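Local coordinates for protein phosphoribosylaminoimidazole-succinocarboxamide synthase (PDB 1KUT) that catalyses the ATP-dependent joining of L-aspartate to carboxyaminoimidazole ribonucleotide, giving SAICAR in de novo purine biosynthesis, at residues E45-L50 with L221-R225; L50-L54 with A154-F159; I59-L63 with V74-K78; D168-E172 with L183-I187. One frame throughout, in Å; residues are numbered along the deposited sequence.

Contacts 1 and 2 use successive parts of helix 39-55 and share Leu50: contact 1 packs the helix beside helix 214-229, contact 2 crosses the helix over helix 138-160. Both are buried and mostly apolar, though contact 1 has a salt bridge at its margin and contact 2 a tyrosine hydrogen bond. Contact 3, partly buried, joins two loops at the base of a hairpin in the five-stranded sheet through one backbone hydrogen bond and a histidine side chain. The centre of contact 4 lies nearest the chain's centre, about 3 Å away, yet is the most polar, with charges and waters. Ile187 of contact 4 touches contacts 1 and 2, while Leu183 hydrogen-bonds to the backbone of contact 3.

Contact 1 (E45-L50 with L221-R225); sequences ETTAIL and LELCR
Residues 45-50 and 221-225 are helical throughout and run nearly side by side, their axes 9.6 Å apart at closest and crossing at 30°. Glu45 begins the interface with a fully extended side chain (t at chi1 and chi2) that reaches across to Arg225 as a two-pronged salt bridge: Arg225 NE to Glu45 OE1 and Arg225 NH2 to Glu45 OE2 are both 2.8 Å. Arg225 is m at chi1 and extended beyond, so its guanidinium meets the carboxylate edge-on. Thr46 sets the register, its CA 5.4 Å from that of Leu221 (t, p); its CG2 lies 3.4 Å from Leu221 CD1, while its hydroxyl makes a weak hydrogen bond to the Ile187 carbonyl. This is near-parallel helix-helix packing, joining helix 39-55 to the C-terminal helix 214-229 with a charged pair along the margin of an apolar seam. Thr47 and Ala48 turn to other parts of the fold. Ile49 (m, t) then points into the seam, CG2 3.8 Å from Cys224 CB and CD1 4.0 Å from the aliphatic Arg225 CG. Finally Leu50, with chi1 m and chi2 near 9°, swings CD1 to 3.5 Å from Cys224 SG, and both side chains also touch helix 138-160.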
# COMPACT_ATOMS: atom_id res chain seq x y z
N GLU B 45 18.45 24.45 -10.35
CA GLU B 45 17.72 25.54 -10.97
C GLU B 45 16.28 25.22 -11.41
O GLU B 45 15.39 26.04 -11.24
CB GLU B 45 18.50 26.11 -12.15
CG GLU B 45 17.82 27.28 -12.82
CD GLU B 45 18.62 27.83 -13.98
OE1 GLU B 45 18.13 28.77 -14.65
OE2 GLU B 45 19.75 27.31 -14.22
N THR B 46 16.03 24.04 -11.96
CA THR B 46 14.65 23.76 -12.35
C THR B 46 13.81 23.59 -11.08
O THR B 46 12.64 23.93 -11.05
CB THR B 46 14.52 22.54 -13.33
OG1 THR B 46 14.10 21.37 -12.63
CG2 THR B 46 15.83 22.29 -14.03
N THR B 47 14.41 23.11 -10.00
CA THR B 47 13.68 22.98 -8.74
C THR B 47 13.26 24.38 -8.26
O THR B 47 12.10 24.60 -7.93
CB THR B 47 14.56 22.34 -7.63
OG1 THR B 47 14.87 20.99 -7.99
CG2 THR B 47 13.83 22.34 -6.28
N ALA B 48 14.22 25.31 -8.25
CA ALA B 48 13.99 26.69 -7.82
C ALA B 48 12.95 27.43 -8.64
O ALA B 48 12.21 28.26 -8.13
CB ALA B 48 15.28 27.45 -7.83
N ILE B 49 12.92 27.16 -9.94
CA ILE B 49 11.95 27.77 -10.83
C ILE B 49 10.57 27.20 -10.51
O ILE B 49 9.63 27.93 -10.22
CB ILE B 49 12.31 27.45 -12.31
CG1 ILE B 49 13.54 28.27 -12.71
CG2 ILE B 49 11.10 27.68 -13.22
CD1 ILE B 49 13.88 28.19 -14.17
N LEU B 50 10.44 25.89 -10.56
CA LEU B 50 9.17 25.25 -10.25
C LEU B 50 8.62 25.65 -8.86
O LEU B 50 7.48 26.08 -8.74
CB LEU B 50 9.32 23.73 -10.38
CG LEU B 50 9.07 23.05 -11.74
CD1 LEU B 50 8.91 24.06 -12.87
CD2 LEU B 50 10.20 22.06 -12.02
N LEU B 221 15.01 22.03 -18.18
CA LEU B 221 15.40 23.34 -17.69
C LEU B 221 15.02 24.46 -18.66
O LEU B 221 14.30 25.39 -18.28
CB LEU B 221 16.91 23.41 -17.42
CG LEU B 221 17.42 24.75 -16.87
CD1 LEU B 221 16.63 25.14 -15.63
CD2 LEU B 221 18.92 24.66 -16.54
N GLU B 222 15.49 24.36 -19.91
CA GLU B 222 15.19 25.39 -20.92
C GLU B 222 13.70 25.63 -20.96
O GLU B 222 13.22 26.76 -21.06
CB GLU B 222 15.67 24.95 -22.30
CG GLU B 222 17.10 24.42 -22.32
CD GLU B 222 17.55 23.97 -23.72
OE1 GLU B 222 16.83 23.15 -24.36
OE2 GLU B 222 18.62 24.44 -24.17
N LEU B 223 12.96 24.54 -20.90
CA LEU B 223 11.51 24.60 -20.91
C LEU B 223 11.01 25.44 -19.73
O LEU B 223 10.20 26.35 -19.90
CB LEU B 223 10.97 23.18 -20.84
CG LEU B 223 9.47 22.95 -20.80
CD1 LEU B 223 9.19 21.52 -21.21
CD2 LEU B 223 8.96 23.22 -19.40
N CYS B 224 11.49 25.13 -18.53
CA CYS B 224 11.08 25.88 -17.35
C CYS B 224 11.49 27.34 -17.43
O CYS B 224 10.73 28.23 -17.03
CB CYS B 224 11.65 25.22 -16.09
SG CYS B 224 10.86 23.61 -15.71
N ARG B 225 12.69 27.60 -17.95
CA ARG B 225 13.15 28.98 -18.09
C ARG B 225 12.21 29.74 -19.02
O ARG B 225 11.78 30.86 -18.74
CB ARG B 225 14.57 29.01 -18.67
CG ARG B 225 15.66 28.64 -17.68
CD ARG B 225 17.03 28.63 -18.35
NE ARG B 225 18.12 28.45 -17.39
CZ ARG B 225 19.39 28.27 -17.73
NH1 ARG B 225 19.73 28.23 -19.01
NH2 ARG B 225 20.33 28.13 -16.80

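Contact 2 (L50-L54 with A154-F159); sequences LMKYL and ALKEFF
The Tyr53 ring overlaps Phe158, which turns its edge toward the tyrosine face in an edge-to-face pair: centroids 4.6 Å apart, planes inclined at 54°, Tyr53 CZ 3.6 Å from Phe158 CD1. Both residues take t at chi1, and the CA-to-CB bond of each points toward the opposing helix. The rim of the tyrosine ring is held as well, since Tyr53 OH donates a 3.2 Å hydrogen bond to Ala154 O, a carbonyl that also accepts Phe158 N within its own helix. Residues 50-54 and 154-159 are both helical; their axes come within 11.0 Å and their directions differ by 117°, a steep crossing whose gap is filled by large side chains. Leu50 and Leu155 have CA atoms 7.8 Å apart, Leu54 and Ala154 7.4 Å. Between them Leu155 (m, t) extends CD2 to 3.6 Å from Leu54 CD1 and 4.1 Å from Leu50 CG. Leu50 CD1 reaches Phe158 CE2 at 3.6 Å and Phe159 CZ at 4.3 Å. The crossing is a layer of the hydrophobic core: Leu155 rests on Ile169 and Tyr171 of strand 164-175, Phe159 on Leu194 of strand 192-196, and Cys224 and Leu227 of helix 214-229 pack against Leu50 and Phe158.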
# COMPACT_ATOMS: atom_id res chain seq x y z
N LEU B 50 10.44 25.89 -10.56
CA LEU B 50 9.17 25.25 -10.25
C LEU B 50 8.62 25.65 -8.86
O LEU B 50 7.48 26.08 -8.74
CB LEU B 50 9.32 23.73 -10.38
CG LEU B 50 9.07 23.05 -11.74
CD1 LEU B 50 8.91 24.06 -12.87
CD2 LEU B 50 10.20 22.06 -12.02
N MSE B 51 9.44 25.53 -7.81
CA MSE B 51 9.00 25.86 -6.45
C MSE B 51 8.62 27.32 -6.23
O MSE B 51 7.76 27.64 -5.41
CB MSE B 51 10.06 25.47 -5.43
CG MSE B 51 10.30 23.99 -5.34
SE MSE B 51 11.14 23.59 -3.66
CE MSE B 51 12.83 24.45 -3.90
N LYS B 52 9.29 28.21 -6.97
CA LYS B 52 9.01 29.64 -6.90
C LYS B 52 7.59 29.83 -7.46
O LYS B 52 6.75 30.52 -6.87
CB LYS B 52 10.02 30.41 -7.77
CG LYS B 52 9.90 31.92 -7.71
CD LYS B 52 10.24 32.45 -6.31
CE LYS B 52 10.16 33.97 -6.25
NZ LYS B 52 10.16 34.47 -4.84
N TYR B 53 7.33 29.20 -8.60
CA TYR B 53 6.02 29.25 -9.25
C TYR B 53 4.91 28.78 -8.29
O TYR B 53 3.84 29.37 -8.23
CB TYR B 53 6.04 28.35 -10.48
CG TYR B 53 4.70 28.04 -11.09
CD1 TYR B 53 4.02 29.00 -11.86
CD2 TYR B 53 4.13 26.78 -10.96
CE1 TYR B 53 2.80 28.70 -12.48
CE2 TYR B 53 2.92 26.46 -11.56
CZ TYR B 53 2.26 27.42 -12.32
OH TYR B 53 1.06 27.09 -12.93
N LEU B 54 5.20 27.70 -7.59
CA LEU B 54 4.28 27.10 -6.63
C LEU B 54 4.04 28.00 -5.41
O LEU B 54 2.89 28.20 -4.99
CB LEU B 54 4.87 25.76 -6.15
CG LEU B 54 4.45 24.42 -6.78
CD1 LEU B 54 4.09 24.59 -8.23
CD2 LEU B 54 5.58 23.41 -6.59
N ALA B 154 -1.25 22.07 -10.40
CA ALA B 154 -0.62 23.36 -10.71
C ALA B 154 0.54 23.15 -11.66
O ALA B 154 0.73 23.93 -12.60
CB ALA B 154 -0.13 24.02 -9.44
N LEU B 155 1.33 22.11 -11.42
CA LEU B 155 2.49 21.80 -12.26
C LEU B 155 2.06 21.27 -13.61
O LEU B 155 2.70 21.52 -14.64
CB LEU B 155 3.41 20.77 -11.58
CG LEU B 155 4.27 21.28 -10.43
CD1 LEU B 155 5.16 20.15 -9.92
CD2 LEU B 155 5.12 22.44 -10.94
N LYS B 156 0.97 20.52 -13.61
CA LYS B 156 0.43 19.97 -14.84
C LYS B 156 0.03 21.10 -15.79
O LYS B 156 0.26 21.03 -17.00
CB LYS B 156 -0.79 19.10 -14.52
CG LYS B 156 -1.68 18.83 -15.74
CD LYS B 156 -3.00 18.20 -15.35
CE LYS B 156 -3.92 18.15 -16.56
NZ LYS B 156 -4.07 19.52 -17.13
N GLU B 157 -0.59 22.14 -15.25
CA GLU B 157 -1.03 23.28 -16.06
C GLU B 157 0.17 24.09 -16.53
O GLU B 157 0.14 24.73 -17.59
CB GLU B 157 -1.98 24.15 -15.24
CG GLU B 157 -3.16 23.37 -14.69
CD GLU B 157 -3.82 24.04 -13.50
OE1 GLU B 157 -3.08 24.47 -12.58
OE2 GLU B 157 -5.07 24.13 -13.48
N PHE B 158 1.22 24.03 -15.74
CA PHE B 158 2.46 24.72 -16.04
C PHE B 158 3.09 24.18 -17.32
O PHE B 158 3.29 24.92 -18.29
CB PHE B 158 3.44 24.54 -14.88
CG PHE B 158 4.71 25.29 -15.05
CD1 PHE B 158 4.77 26.65 -14.80
CD2 PHE B 158 5.86 24.63 -15.50
CE1 PHE B 158 5.95 27.36 -14.98
CE2 PHE B 158 7.05 25.33 -15.68
CZ PHE B 158 7.10 26.70 -15.42
N PHE B 159 3.41 22.88 -17.33
CA PHE B 159 4.03 22.23 -18.48
C PHE B 159 3.10 22.17 -19.67
O PHE B 159 3.53 22.02 -20.82
CB PHE B 159 4.46 20.81 -18.12
CG PHE B 159 5.53 20.76 -17.08
CD1 PHE B 159 6.79 21.29 -17.33
CD2 PHE B 159 5.26 20.20 -15.83
CE1 PHE B 159 7.78 21.27 -16.35
CE2 PHE B 159 6.24 20.18 -14.84
CZ PHE B 159 7.51 20.71 -15.10

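Contact 3 (I59-L63 with V74-K78); sequences IKTHL and VIPLK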
# COMPACT_ATOMS: atom_id res chain seq x y z
N ILE B 59 1.19 27.74 -2.09
CA ILE B 59 1.68 26.44 -1.71
C ILE B 59 2.97 26.68 -0.95
O ILE B 59 3.85 27.41 -1.42
CB ILE B 59 1.91 25.59 -2.98
CG1 ILE B 59 0.54 25.29 -3.60
CG2 ILE B 59 2.71 24.33 -2.65
CD1 ILE B 59 0.57 24.74 -5.02
N LYS B 60 3.08 26.08 0.23
CA LYS B 60 4.26 26.23 1.07
C LYS B 60 5.35 25.26 0.65
O LYS B 60 5.12 24.05 0.60
CB LYS B 60 3.92 25.96 2.54
CG LYS B 60 2.86 26.88 3.15
CD LYS B 60 2.63 26.56 4.62
CE LYS B 60 1.73 27.61 5.27
NZ LYS B 60 0.40 27.71 4.60
N THR B 61 6.53 25.79 0.34
CA THR B 61 7.67 24.97 -0.04
C THR B 61 8.85 25.51 0.77
O THR B 61 8.78 26.63 1.29
CB THR B 61 7.99 25.04 -1.56
OG1 THR B 61 8.73 26.23 -1.85
CG2 THR B 61 6.69 25.08 -2.37
N HIS B 62 9.91 24.72 0.89
CA HIS B 62 11.06 25.13 1.69
C HIS B 62 12.09 26.03 1.00
O HIS B 62 13.06 26.44 1.63
CB HIS B 62 11.73 23.88 2.32
CG HIS B 62 12.53 23.04 1.36
ND1 HIS B 62 12.30 23.03 -0.00
CD2 HIS B 62 13.52 22.15 1.59
CE1 HIS B 62 13.13 22.16 -0.58
NE2 HIS B 62 13.87 21.61 0.37
N LEU B 63 11.87 26.36 -0.27
CA LEU B 63 12.82 27.22 -0.99
C LEU B 63 12.85 28.67 -0.52
O LEU B 63 11.81 29.35 -0.49
CB LEU B 63 12.54 27.22 -2.50
CG LEU B 63 13.30 28.28 -3.33
CD1 LEU B 63 14.81 27.98 -3.31
CD2 LEU B 63 12.79 28.32 -4.79
N VAL B 74 17.33 26.88 1.82
CA VAL B 74 16.04 26.40 2.27
C VAL B 74 15.80 26.61 3.75
O VAL B 74 16.74 26.83 4.51
CB VAL B 74 15.88 24.89 1.97
CG1 VAL B 74 15.93 24.66 0.47
CG2 VAL B 74 16.99 24.11 2.66
N ILE B 75 14.54 26.53 4.14
CA ILE B 75 14.17 26.66 5.54
C ILE B 75 14.17 25.25 6.12
O ILE B 75 13.68 24.31 5.49
CB ILE B 75 12.73 27.22 5.71
CG1 ILE B 75 11.74 26.28 5.04
CG2 ILE B 75 12.63 28.60 5.12
CD1 ILE B 75 10.28 26.65 5.27
N PRO B 76 14.73 25.07 7.32
CA PRO B 76 14.74 23.72 7.89
C PRO B 76 13.34 23.14 8.04
O PRO B 76 12.36 23.86 8.26
CB PRO B 76 15.43 23.92 9.25
CG PRO B 76 15.24 25.40 9.53
CD PRO B 76 15.44 26.02 8.19
N LEU B 77 13.24 21.83 7.88
CA LEU B 77 11.97 21.13 8.01
C LEU B 77 12.24 19.83 8.73
O LEU B 77 13.32 19.28 8.61
CB LEU B 77 11.38 20.82 6.64
CG LEU B 77 10.93 21.93 5.69
CD1 LEU B 77 10.54 21.30 4.36
CD2 LEU B 77 9.75 22.69 6.28
N LYS B 78 11.27 19.36 9.50
CA LYS B 78 11.44 18.06 10.13
C LYS B 78 10.73 17.15 9.12
O LYS B 78 9.51 17.02 9.12
CB LYS B 78 10.76 17.99 11.50
CG LYS B 78 11.28 16.80 12.33
CD LYS B 78 10.57 16.64 13.68
CE LYS B 78 11.24 15.54 14.51
NZ LYS B 78 11.35 14.26 13.74
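His62 dominates this meeting of two loops. Its chi1 of 74° (p) stands the imidazole beside the second segment, where Val74, at chi1 m, lays CG1 over the ring face: a CH-pi contact of 3.6 Å from Val74 CG1 to the His62 ring centroid, 10° off the normal. Two further side chains close round the CB of the histidine, Leu77 (m, t) with CD1 3.5 Å from His62 CB and Ile75 (p, t) with CG1 3.6 Å from it. The backbones are tied as well: Ile75 N gives a 2.9 Å hydrogen bond to His62 O, and the same carbonyl receives a CA-H...O contact from Val74 CA at 3.0 Å. Just beyond, Leu63 and Val74 form an antiparallel, non-hydrogen-bonded pair with CA atoms 4.7 Å apart and side chains on one face of the sheet. Thr61 points away, its hydroxyl bonded to Ser55, and Met51 of helix 39-55 packs on His62 and Leu63. Since strands 63-67 and 71-74 run antiparallel, this is the open end of a beta hairpin at the border of the five-stranded sheet; from here residues 74-78 carry the chain into strand 78-87 of the larger sheet.

Contact 4 (D168-E172 with L183-I187); sequences DIKYE and LGDEI
Here the DxKxE run of strand 164-175 faces the GDE loop after strand 181-183, two sequence motifs familiar from the SAICAR synthetase family; Lys170, Glu172 and Asp185 form a salt-bridge network between them, consistent with a place at the ATP-binding cleft, as in relatives. Residues 168-171 are extended beta strand. The hairpin is still closed where Glu172 and Gly184 meet, CA atoms 5.6 Å apart, with Gly184 N donating to Glu172 O at 2.7 Å. Gly184 (phi/psi -109/-145°) and Asp185 (47/-131°, a positive phi) then steer the chain away from the strand. Waters fill the gap. Water 1 donates to Lys170 O (2.8 Å) and Glu186 O (2.9 Å); water 2 lies 3.0 Å from Lys170 O and 2.6 Å from Asp185 OD2, water 3 2.8 Å from Gly184 O and 3.0 Å from Glu186 O. Apolar contacts complete the interface: Tyr171 (m) sets CD1 3.5 Å from Leu183 CD1, its hydroxyl bonded to Thr152, and Ile169 CD1 lies 4.2 Å from Ile187 CG2. Lys170 NZ (chi1 t, chi2 -144°, chi3 p, chi4 t) pairs with Glu172 (m, t) OE2 at 3.1 Å and Asp185 (t) OD2 at 3.6 Å. Glu172 OE1 and Asp185 OD1 sit 3.8 Å apart, a close pair of carboxylates that would repel if both are charged, and Lys170, with Lys116 in a salt bridge to Glu172 OE2, would counter this.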
# COMPACT_ATOMS: atom_id res chain seq x y z
N ASP B 168 3.61 11.50 -13.93
CA ASP B 168 3.59 11.29 -12.49
C ASP B 168 4.76 12.02 -11.87
O ASP B 168 5.69 12.44 -12.57
CB ASP B 168 3.63 9.81 -12.13
CG ASP B 168 4.80 9.10 -12.73
OD1 ASP B 168 5.89 9.72 -12.81
OD2 ASP B 168 4.65 7.91 -13.10
N ILE B 169 4.73 12.17 -10.55
CA ILE B 169 5.76 12.91 -9.86
C ILE B 169 5.77 12.45 -8.42
O ILE B 169 4.74 12.05 -7.89
CB ILE B 169 5.43 14.43 -9.98
CG1 ILE B 169 6.44 15.27 -9.20
CG2 ILE B 169 4.03 14.71 -9.46
CD1 ILE B 169 6.37 16.71 -9.55
N LYS B 170 6.93 12.49 -7.78
CA LYS B 170 7.06 12.10 -6.38
C LYS B 170 7.43 13.31 -5.52
O LYS B 170 8.27 14.12 -5.92
CB LYS B 170 8.15 11.03 -6.23
CG LYS B 170 8.39 10.64 -4.78
CD LYS B 170 9.86 10.36 -4.50
CE LYS B 170 10.74 11.57 -4.83
NZ LYS B 170 12.02 11.56 -4.05
N TYR B 171 6.80 13.43 -4.35
CA TYR B 171 7.08 14.53 -3.42
C TYR B 171 7.55 14.00 -2.07
O TYR B 171 7.50 12.80 -1.79
CB TYR B 171 5.82 15.36 -3.16
CG TYR B 171 5.17 15.93 -4.41
CD1 TYR B 171 5.77 16.97 -5.13
CD2 TYR B 171 3.96 15.42 -4.87
CE1 TYR B 171 5.17 17.48 -6.27
CE2 TYR B 171 3.35 15.93 -6.02
CZ TYR B 171 3.96 16.96 -6.70
OH TYR B 171 3.35 17.49 -7.80
N GLU B 172 8.01 14.93 -1.24
CA GLU B 172 8.45 14.67 0.13
C GLU B 172 8.11 15.94 0.90
O GLU B 172 8.41 17.05 0.46
CB GLU B 172 9.95 14.36 0.19
CG GLU B 172 10.27 12.90 -0.19
CD GLU B 172 11.76 12.56 -0.13
OE1 GLU B 172 12.48 13.15 0.71
OE2 GLU B 172 12.21 11.70 -0.93
N LEU B 183 6.50 21.40 1.38
CA LEU B 183 7.13 20.60 0.35
C LEU B 183 8.64 20.75 0.48
O LEU B 183 9.17 21.85 0.45
CB LEU B 183 6.69 21.08 -1.04
CG LEU B 183 7.30 20.28 -2.20
CD1 LEU B 183 6.56 18.96 -2.35
CD2 LEU B 183 7.24 21.07 -3.50
N GLY B 184 9.33 19.63 0.65
CA GLY B 184 10.77 19.68 0.75
C GLY B 184 11.35 19.08 -0.52
O GLY B 184 10.79 19.22 -1.61
N ASP B 185 12.48 18.41 -0.36
CA ASP B 185 13.18 17.75 -1.45
C ASP B 185 13.37 18.59 -2.69
O ASP B 185 13.82 19.74 -2.60
CB ASP B 185 12.49 16.44 -1.80
CG ASP B 185 13.46 15.42 -2.40
OD1 ASP B 185 14.49 15.16 -1.75
OD2 ASP B 185 13.20 14.90 -3.50
N GLU B 186 13.04 18.05 -3.86
CA GLU B 186 13.23 18.78 -5.11
C GLU B 186 12.11 18.56 -6.13
O GLU B 186 11.09 17.93 -5.83
CB GLU B 186 14.57 18.37 -5.73
CG GLU B 186 14.62 16.93 -6.27
CD GLU B 186 15.98 16.54 -6.88
OE1 GLU B 186 16.91 16.17 -6.13
OE2 GLU B 186 16.13 16.63 -8.12
N ILE B 187 12.31 19.09 -7.33
CA ILE B 187 11.36 18.93 -8.42
C ILE B 187 12.13 18.99 -9.73
O ILE B 187 12.35 20.07 -10.29
CB ILE B 187 10.30 20.04 -8.43
CG1 ILE B 187 9.55 20.10 -7.11
CG2 ILE B 187 9.29 19.74 -9.51
CD1 ILE B 187 8.45 21.16 -7.09
O HOH W 1 9.03 16.53 -7.22
O HOH W 2 10.67 14.52 -4.15
O HOH W 3 9.70 17.21 -3.24